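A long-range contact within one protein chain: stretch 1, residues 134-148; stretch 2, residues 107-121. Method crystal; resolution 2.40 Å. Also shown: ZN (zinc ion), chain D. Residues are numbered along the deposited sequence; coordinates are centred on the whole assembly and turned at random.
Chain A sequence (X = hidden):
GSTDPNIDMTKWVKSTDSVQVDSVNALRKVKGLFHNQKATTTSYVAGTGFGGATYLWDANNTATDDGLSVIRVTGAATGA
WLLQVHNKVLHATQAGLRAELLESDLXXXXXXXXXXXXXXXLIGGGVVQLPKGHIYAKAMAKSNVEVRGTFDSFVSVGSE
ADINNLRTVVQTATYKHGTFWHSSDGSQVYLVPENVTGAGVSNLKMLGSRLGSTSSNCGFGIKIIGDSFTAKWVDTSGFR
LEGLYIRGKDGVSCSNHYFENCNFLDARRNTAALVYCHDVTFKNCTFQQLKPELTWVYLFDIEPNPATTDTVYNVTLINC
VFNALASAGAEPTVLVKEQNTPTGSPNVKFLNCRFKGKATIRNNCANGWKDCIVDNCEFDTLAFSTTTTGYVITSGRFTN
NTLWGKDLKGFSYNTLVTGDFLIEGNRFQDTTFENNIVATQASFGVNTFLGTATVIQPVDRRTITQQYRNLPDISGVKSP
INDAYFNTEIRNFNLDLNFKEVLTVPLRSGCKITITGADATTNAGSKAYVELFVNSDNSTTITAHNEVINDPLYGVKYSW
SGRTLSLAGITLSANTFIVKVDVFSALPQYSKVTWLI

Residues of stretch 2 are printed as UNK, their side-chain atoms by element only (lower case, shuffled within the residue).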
# COMPACT_ATOMS: atom_id res chain seq x y z
N HIS A 134 -20.03 -35.33 0.45
CA HIS A 134 -18.64 -35.72 0.22
C HIS A 134 -18.51 -36.21 -1.21
O HIS A 134 -19.33 -37.01 -1.68
CB HIS A 134 -18.19 -36.79 1.21
CG HIS A 134 -18.04 -36.29 2.61
ND1 HIS A 134 -16.81 -35.98 3.16
CD2 HIS A 134 -18.96 -36.00 3.57
CE1 HIS A 134 -16.98 -35.55 4.40
NE2 HIS A 134 -18.28 -35.55 4.67
N ILE A 135 -17.51 -35.69 -1.91
CA ILE A 135 -17.29 -35.98 -3.32
C ILE A 135 -15.84 -36.42 -3.48
O ILE A 135 -14.92 -35.66 -3.18
CB ILE A 135 -17.58 -34.76 -4.20
CG1 ILE A 135 -19.01 -34.27 -3.96
CG2 ILE A 135 -17.38 -35.10 -5.66
CD1 ILE A 135 -19.33 -32.96 -4.61
N TYR A 136 -15.64 -37.65 -3.95
CA TYR A 136 -14.31 -38.15 -4.29
C TYR A 136 -14.17 -38.02 -5.80
O TYR A 136 -14.69 -38.85 -6.55
CB TYR A 136 -14.12 -39.59 -3.83
CG TYR A 136 -14.14 -39.79 -2.33
CD1 TYR A 136 -12.96 -39.73 -1.58
CD2 TYR A 136 -15.33 -40.06 -1.65
CE1 TYR A 136 -12.97 -39.93 -0.21
CE2 TYR A 136 -15.35 -40.24 -0.28
CZ TYR A 136 -14.17 -40.18 0.43
OH TYR A 136 -14.18 -40.39 1.80
N ALA A 137 -13.45 -36.99 -6.23
CA ALA A 137 -13.33 -36.70 -7.65
C ALA A 137 -12.27 -35.65 -7.88
O ALA A 137 -12.47 -34.48 -7.54
CB ALA A 137 -14.66 -36.21 -8.22
N LYS A 138 -11.14 -36.03 -8.48
CA LYS A 138 -10.09 -35.06 -8.75
C LYS A 138 -10.37 -34.39 -10.09
O LYS A 138 -10.94 -35.00 -10.99
CB LYS A 138 -8.70 -35.70 -8.73
CG LYS A 138 -8.41 -36.69 -9.79
CD LYS A 138 -6.99 -37.22 -9.61
CE LYS A 138 -6.58 -38.09 -10.79
NZ LYS A 138 -5.11 -38.38 -10.76
N ALA A 139 -10.04 -33.12 -10.18
CA ALA A 139 -10.39 -32.32 -11.34
C ALA A 139 -9.17 -31.55 -11.82
O ALA A 139 -8.36 -31.06 -11.03
CB ALA A 139 -11.53 -31.34 -11.03
N MET A 140 -9.05 -31.49 -13.13
CA MET A 140 -8.09 -30.63 -13.79
C MET A 140 -8.82 -29.33 -14.12
O MET A 140 -9.85 -29.37 -14.81
CB MET A 140 -7.54 -31.32 -15.03
CG MET A 140 -6.39 -30.65 -15.71
SD MET A 140 -5.70 -31.67 -17.05
CE MET A 140 -5.51 -33.24 -16.20
N ALA A 141 -8.35 -28.21 -13.57
CA ALA A 141 -8.96 -26.92 -13.87
C ALA A 141 -8.78 -26.57 -15.35
O ALA A 141 -7.81 -26.96 -16.00
CB ALA A 141 -8.34 -25.83 -12.99
N LYS A 142 -9.76 -25.85 -15.88
CA LYS A 142 -9.73 -25.36 -17.24
C LYS A 142 -10.02 -23.86 -17.23
O LYS A 142 -10.66 -23.35 -16.31
CB LYS A 142 -10.73 -26.12 -18.12
CG LYS A 142 -10.49 -27.63 -18.17
CD LYS A 142 -9.06 -27.94 -18.59
CE LYS A 142 -8.65 -29.38 -18.28
NZ LYS A 142 -9.23 -30.36 -19.26
N SER A 143 -9.58 -23.16 -18.27
CA SER A 143 -9.56 -21.70 -18.22
C SER A 143 -10.96 -21.12 -18.04
O SER A 143 -11.94 -21.59 -18.63
CB SER A 143 -8.90 -21.13 -19.47
OG SER A 143 -7.52 -21.46 -19.50
N ASN A 144 -11.05 -20.11 -17.16
CA ASN A 144 -12.27 -19.34 -16.95
C ASN A 144 -13.42 -20.22 -16.43
O ASN A 144 -14.59 -19.94 -16.69
CB ASN A 144 -12.67 -18.60 -18.23
CG ASN A 144 -11.55 -17.71 -18.75
OD1 ASN A 144 -11.15 -17.81 -19.92
ND2 ASN A 144 -11.03 -16.84 -17.90
N VAL A 145 -13.09 -21.30 -15.73
CA VAL A 145 -14.07 -22.13 -15.05
C VAL A 145 -13.77 -22.11 -13.56
O VAL A 145 -12.62 -22.28 -13.16
CB VAL A 145 -14.06 -23.58 -15.58
CG1 VAL A 145 -14.96 -24.46 -14.71
CG2 VAL A 145 -14.50 -23.60 -17.05
N GLU A 146 -14.81 -21.91 -12.76
CA GLU A 146 -14.72 -21.93 -11.30
C GLU A 146 -15.56 -23.09 -10.77
O GLU A 146 -16.71 -23.27 -11.18
CB GLU A 146 -15.21 -20.61 -10.70
CG GLU A 146 -15.38 -20.62 -9.18
CD GLU A 146 -16.06 -19.37 -8.66
OE1 GLU A 146 -16.27 -18.41 -9.44
OE2 GLU A 146 -16.40 -19.34 -7.45
N VAL A 147 -15.00 -23.86 -9.85
CA VAL A 147 -15.71 -24.92 -9.15
C VAL A 147 -16.22 -24.34 -7.84
O VAL A 147 -15.45 -23.74 -7.09
CB VAL A 147 -14.81 -26.15 -8.91
CG1 VAL A 147 -15.51 -27.17 -8.05
CG2 VAL A 147 -14.39 -26.77 -10.23
N ARG A 148 -17.53 -24.45 -7.60
CA ARG A 148 -18.16 -23.81 -6.46
C ARG A 148 -19.00 -24.82 -5.69
O ARG A 148 -19.82 -25.53 -6.28
CB ARG A 148 -19.03 -22.63 -6.92
CG ARG A 148 -19.62 -21.82 -5.77
CD ARG A 148 -20.38 -20.59 -6.27
NE ARG A 148 -21.56 -20.95 -7.04
CZ ARG A 148 -22.12 -20.18 -7.97
NH1 ARG A 148 -21.60 -19.00 -8.26
NH2 ARG A 148 -23.20 -20.61 -8.63
N UNK A 107 -17.01 -43.38 -3.50
CA UNK A 107 -17.43 -43.50 -4.89
C UNK A 107 -16.59 -42.54 -5.72
O UNK A 107 -16.62 -41.32 -5.50
c UNK A 107 -21.18 -43.99 -4.10
c UNK A 107 -19.30 -43.03 -6.50
c UNK A 107 -19.74 -44.35 -4.40
c UNK A 107 -18.93 -43.21 -5.04
N UNK A 108 -15.83 -43.09 -6.68
CA UNK A 108 -15.01 -42.27 -7.56
C UNK A 108 -15.92 -41.61 -8.59
O UNK A 108 -16.54 -42.29 -9.41
c UNK A 108 -13.92 -43.12 -8.22
c UNK A 108 -12.95 -42.31 -9.10
o UNK A 108 -13.06 -41.08 -9.23
o UNK A 108 -12.00 -42.91 -9.64
N UNK A 109 -15.99 -40.28 -8.55
CA UNK A 109 -16.79 -39.53 -9.51
C UNK A 109 -15.89 -38.61 -10.33
O UNK A 109 -16.34 -37.57 -10.84
c UNK A 109 -20.06 -39.01 -7.43
o UNK A 109 -21.00 -39.19 -8.23
c UNK A 109 -18.65 -39.54 -7.74
c UNK A 109 -17.90 -38.73 -8.81
n UNK A 109 -20.20 -38.32 -6.31
N UNK A 110 -14.61 -38.98 -10.46
CA UNK A 110 -13.64 -38.14 -11.16
C UNK A 110 -14.07 -37.87 -12.60
O UNK A 110 -14.05 -36.72 -13.06
o UNK A 110 -11.80 -38.83 -9.75
c UNK A 110 -12.27 -38.81 -11.11
c UNK A 110 -11.25 -38.08 -11.99
N UNK A 111 -14.47 -38.91 -13.31
CA UNK A 111 -14.82 -38.74 -14.72
C UNK A 111 -15.98 -37.77 -14.90
O UNK A 111 -15.96 -36.93 -15.80
c UNK A 111 -15.56 -39.97 -16.78
c UNK A 111 -15.14 -40.11 -15.33
o UNK A 111 -13.98 -40.94 -15.26
N UNK A 112 -16.98 -37.85 -14.01
CA UNK A 112 -18.16 -36.99 -14.15
C UNK A 112 -17.79 -35.53 -13.94
O UNK A 112 -18.17 -34.66 -14.73
c UNK A 112 -19.27 -37.44 -13.18
c UNK A 112 -20.34 -36.36 -13.05
c UNK A 112 -19.86 -38.78 -13.63
c UNK A 112 -20.74 -39.40 -12.59
N UNK A 113 -17.04 -35.24 -12.86
CA UNK A 113 -16.70 -33.85 -12.56
C UNK A 113 -15.81 -33.26 -13.65
O UNK A 113 -16.00 -32.11 -14.06
c UNK A 113 -16.00 -33.73 -11.20
c UNK A 113 -16.74 -31.35 -10.82
c UNK A 113 -14.94 -32.32 -9.37
c UNK A 113 -15.57 -32.33 -10.77
N UNK A 114 -14.86 -34.06 -14.16
CA UNK A 114 -13.99 -33.58 -15.23
C UNK A 114 -14.80 -33.27 -16.48
O UNK A 114 -14.46 -32.34 -17.22
c UNK A 114 -11.07 -32.92 -15.72
n UNK A 114 -11.14 -31.73 -16.31
c UNK A 114 -11.80 -34.07 -16.40
c UNK A 114 -12.92 -34.62 -15.53
o UNK A 114 -10.46 -33.10 -14.66
N UNK A 115 -15.84 -34.05 -16.74
CA UNK A 115 -16.72 -33.76 -17.87
C UNK A 115 -17.37 -32.39 -17.72
O UNK A 115 -17.52 -31.64 -18.69
c UNK A 115 -17.79 -34.84 -18.00
c UNK A 115 -17.46 -35.95 -18.91
c UNK A 115 -18.66 -38.16 -19.11
n UNK A 115 -17.90 -38.72 -20.26
c UNK A 115 -18.76 -36.66 -19.27
N UNK A 116 -17.79 -32.05 -16.50
CA UNK A 116 -18.44 -30.77 -16.26
C UNK A 116 -17.47 -29.62 -16.49
O UNK A 116 -17.80 -28.64 -17.18
s UNK A 116 -20.33 -31.96 -14.55
c UNK A 116 -19.02 -30.73 -14.84
N UNK A 117 -16.26 -29.71 -15.93
CA UNK A 117 -15.29 -28.63 -16.11
C UNK A 117 -14.93 -28.49 -17.58
O UNK A 117 -14.87 -27.37 -18.11
c UNK A 117 -14.42 -28.96 -13.77
c UNK A 117 -12.99 -27.82 -15.48
c UNK A 117 -14.04 -28.88 -15.23
N UNK A 118 -14.69 -29.62 -18.26
CA UNK A 118 -14.33 -29.60 -19.67
C UNK A 118 -15.44 -29.02 -20.54
O UNK A 118 -15.16 -28.27 -21.48
o UNK A 118 -12.25 -32.62 -20.04
c UNK A 118 -12.66 -31.50 -19.64
c UNK A 118 -13.99 -31.01 -20.16
o UNK A 118 -11.99 -30.76 -18.88
N UNK A 119 -16.69 -29.36 -20.25
CA UNK A 119 -17.78 -28.88 -21.10
C UNK A 119 -18.01 -27.38 -20.91
O UNK A 119 -18.26 -26.66 -21.89
c UNK A 119 -21.28 -28.53 -21.09
c UNK A 119 -22.34 -28.29 -23.22
o UNK A 119 -23.38 -27.84 -23.99
c UNK A 119 -21.27 -28.93 -23.82
c UNK A 119 -20.21 -29.19 -21.67
c UNK A 119 -20.22 -29.37 -23.05
c UNK A 119 -22.35 -28.09 -21.85
c UNK A 119 -19.05 -29.67 -20.84
N UNK A 120 -17.95 -26.90 -19.66
CA UNK A 120 -18.07 -25.46 -19.42
C UNK A 120 -16.93 -24.70 -20.09
O UNK A 120 -17.14 -23.65 -20.69
c UNK A 120 -19.40 -25.48 -17.23
c UNK A 120 -18.08 -25.17 -17.92
s UNK A 120 -20.82 -24.62 -17.94
c UNK A 120 -20.54 -22.95 -17.39
N UNK A 121 -15.71 -25.24 -20.01
CA UNK A 121 -14.59 -24.63 -20.72
C UNK A 121 -14.79 -24.65 -22.24
O UNK A 121 -14.19 -23.85 -22.95
c UNK A 121 -13.28 -25.32 -20.35
ZN ZN D . -19.21 -35.09 6.37
O HOH W 1 -17.83 -39.38 -4.43
O HOH W 2 -9.56 -35.19 -13.42
O HOH W 3 -19.76 -36.55 7.86
O HOH W 4 -17.41 -33.98 7.73
O HOH W 5 -21.05 -34.49 5.91

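Position 107 carries four carbons, forked at the first with one arm two carbons long: I107. Its backbone O accepts from water 1 (2.5 Å), which in turn accepts from Y136 N (2.8 Å).

Position 108 has two carbons, the second bearing two oxygens, hence D108; its CA lies 3.6 Å from Y136 O.

At 109, three carbons end in one oxygen and one nitrogen, which gives Q109. Its backbone N donates to Y136 O at 2.8 Å and 176°, nearly linear.

Position 110 is one carbon bearing an oxygen and a carbon: T110. Its OG1 accepts from K138 N (3.1 Å, 150°) and donates to D108 OD1 (2.6 Å), so the hydroxyl links the two stretches to the start of the helix.

Position 111 repeats that pattern and points away: T111. Position 112, four carbons forked at the first, is I112, without contact.

Position 113 also has four carbons, but forked at the second, which distinguishes L113 from isoleucine. Its CD2 packs on A139 CB (3.9 Å) and A137 CB (4.1 Å).

Position 114 has three carbons ending in oxygen and nitrogen. A donor and an acceptor at one tip identify Q114: OE1 accepts from M140 N (2.6 Å, 173°), while NE2 donates to M140 O (3.1 Å, 173°). The amide thus satisfies both backbone polar atoms of one residue.

Position 115, four carbons in a row ending in nitrogen, is K115, out of reach. Position 116, a carbon then sulfur, is C116, also without contact.

Position 117 has three carbons, forked at the first: V117. Its CG1 lies 3.7 Å from K142 CG and 4.0 Å from V145 CG1, and its CG2 is 4.2 Å from V147 CG2.

Position 118 has two carbons, the second with two oxygens: D118. Its OD1 forms a salt bridge with K142 NZ (2.8 Å) and accepts from Q114 NE2 (2.9 Å).

Position 119, a carbon and a six-carbon ring bearing oxygen, is Y119, pointing away. Position 120, two carbons, sulfur and a carbon unbranched, is M120, whose CB meets V145 CG2 at 4.0 Å.

Position 121 has one carbon: A121, with CB 3.5 Å from K142 CB.

The contact buries 849 Å² in total. L113, V117, M120 and A121 point toward stretch 1 and meet its small or aliphatic side chains, while Q109 N, T110, Q114 and D118 bond successively to Y136, K138, M140 and K142. Strand 145-148 and helix 110-121 run roughly antiparallel (144°), with axes 8.9 Å apart at closest approach.

Stretch 2, residues 107-121: IDQTTILQKCVDYMA
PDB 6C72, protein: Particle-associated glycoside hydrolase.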